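Local coordinates for protein insecticidal Delta-Endotoxin Cry8Ea1 (Bacillus Thuringiensis, PDB 3EB7) that kills susceptible insect larvae as a three-domain Cry toxin, probably by binding receptors on midgut cells and forming pores in their membranes, at residues G19-P24 against F222-M227. Numbering follows the deposited sequence.
Sequences GKLGVP and FPMYDM
The Tyr225 ring meets Leu21 at its CE2 atom, which lies 4.0 Å from the methyl CD1; the approach is oblique to the ring, and the two side chains run at about a right angle. One face of the ring takes Phe222 CA, set off toward the rim, and Leu144 of helix 133-153 also touches the side chain. A tyrosine suits this place because its ring carbons serve the apolar interior while OH, at the far end, hydrogen-bonds to Asn141. Leu21, a branched aliphatic residue, reaches two partners at once: its CG also packs 3.8 Å from Met224 CB. Beyond CB the flexible, unbranched thioether of Met224 bends at chi2 and chi3 and packs also on Tyr230.

No direct hydrogen bond joins the segments. Instead a water accepts from Gly22 N (3.0 Å) and donates to Met224 O (3.0 Å), pairing two backbone groups in a buried contact. Gly22 is the third residue of a type II turn closed by Val23 N to Lys20 O, a position that calls for a positive phi (here 76°), which glycine, lacking CB, adopts without strain. Met227 SD lies 4.2 Å from Gly22 CA, its pliant thioether set against the turn backbone. The contact thus joins the turn between helices 2-20 and 26-40 to the 3-10 turn following helix 198-220, within the N-terminal helical bundle characteristic of three-domain Cry toxins.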
# COMPACT_ATOMS: atom_id res chain seq x y z
N GLY A 19 11.55 -0.85 6.89
CA GLY A 19 12.95 -0.46 7.15
C GLY A 19 13.84 -1.59 7.65
O GLY A 19 15.08 -1.50 7.55
N LYS A 20 13.22 -2.66 8.17
CA LYS A 20 13.95 -3.84 8.65
C LYS A 20 13.76 -5.11 7.79
O LYS A 20 14.17 -6.21 8.18
CB LYS A 20 13.54 -4.16 10.09
CG LYS A 20 13.81 -3.08 11.17
CD LYS A 20 15.25 -2.61 11.21
CE LYS A 20 15.46 -1.48 12.25
NZ LYS A 20 15.27 -1.97 13.64
N LEU A 21 13.12 -4.99 6.64
CA LEU A 21 12.76 -6.16 5.84
C LEU A 21 14.00 -7.00 5.49
O LEU A 21 14.98 -6.48 5.00
CB LEU A 21 11.97 -5.73 4.59
CG LEU A 21 10.73 -6.50 4.18
CD1 LEU A 21 9.77 -6.76 5.34
CD2 LEU A 21 10.02 -5.73 3.08
N GLY A 22 13.95 -8.30 5.81
CA GLY A 22 15.02 -9.25 5.50
C GLY A 22 16.28 -9.20 6.37
O GLY A 22 17.23 -9.96 6.15
N VAL A 23 16.31 -8.30 7.36
CA VAL A 23 17.52 -8.19 8.20
C VAL A 23 17.62 -9.40 9.16
O VAL A 23 16.66 -9.69 9.88
CB VAL A 23 17.55 -6.83 8.95
CG1 VAL A 23 18.71 -6.76 9.91
CG2 VAL A 23 17.64 -5.67 7.93
N PRO A 24 18.77 -10.12 9.15
CA PRO A 24 18.90 -11.31 10.02
C PRO A 24 19.58 -11.08 11.38
O PRO A 24 19.52 -11.97 12.23
CB PRO A 24 19.74 -12.26 9.17
CG PRO A 24 20.46 -11.36 8.15
CD PRO A 24 19.98 -9.93 8.34
N PHE A 222 4.13 -9.97 4.28
CA PHE A 222 4.20 -11.31 4.91
C PHE A 222 5.21 -12.27 4.26
O PHE A 222 5.90 -13.00 4.98
CB PHE A 222 2.82 -11.99 5.00
CG PHE A 222 1.89 -11.37 6.02
CD1 PHE A 222 0.55 -11.78 6.08
CD2 PHE A 222 2.34 -10.40 6.94
CE1 PHE A 222 -0.32 -11.25 6.99
CE2 PHE A 222 1.46 -9.87 7.89
CZ PHE A 222 0.13 -10.28 7.90
N PRO A 223 5.28 -12.32 2.91
CA PRO A 223 6.24 -13.26 2.27
C PRO A 223 7.70 -12.97 2.58
O PRO A 223 8.55 -13.88 2.52
CB PRO A 223 5.99 -13.06 0.76
CG PRO A 223 4.58 -12.47 0.69
CD PRO A 223 4.46 -11.61 1.90
N MET A 224 8.02 -11.71 2.87
CA MET A 224 9.41 -11.35 3.13
C MET A 224 9.83 -11.70 4.57
O MET A 224 10.98 -11.44 4.96
CB MET A 224 9.70 -9.90 2.79
CG MET A 224 9.83 -9.59 1.29
SD MET A 224 8.26 -9.76 0.40
CE MET A 224 7.52 -8.14 0.64
N TYR A 225 8.92 -12.30 5.34
CA TYR A 225 9.30 -12.85 6.66
C TYR A 225 9.86 -14.25 6.55
O TYR A 225 10.28 -14.83 7.55
CB TYR A 225 8.14 -12.86 7.63
CG TYR A 225 7.51 -11.53 7.90
CD1 TYR A 225 6.21 -11.47 8.44
CD2 TYR A 225 8.19 -10.32 7.60
CE1 TYR A 225 5.60 -10.26 8.69
CE2 TYR A 225 7.59 -9.08 7.83
CZ TYR A 225 6.29 -9.07 8.38
OH TYR A 225 5.69 -7.88 8.63
N ASP A 226 9.82 -14.80 5.34
CA ASP A 226 10.47 -16.06 4.99
C ASP A 226 11.97 -15.80 4.81
O ASP A 226 12.41 -15.18 3.83
CB ASP A 226 9.84 -16.58 3.70
CG ASP A 226 10.44 -17.88 3.21
OD1 ASP A 226 9.92 -18.34 2.20
OD2 ASP A 226 11.38 -18.45 3.81
N MET A 227 12.76 -16.28 5.76
CA MET A 227 14.18 -15.99 5.75
C MET A 227 15.01 -16.94 4.87
O MET A 227 16.17 -16.65 4.60
CB MET A 227 14.75 -15.86 7.17
CG MET A 227 14.13 -14.66 7.96
SD MET A 227 14.30 -12.92 7.31
CE MET A 227 13.18 -12.78 5.94
O HOH W 1 11.75 -9.65 7.30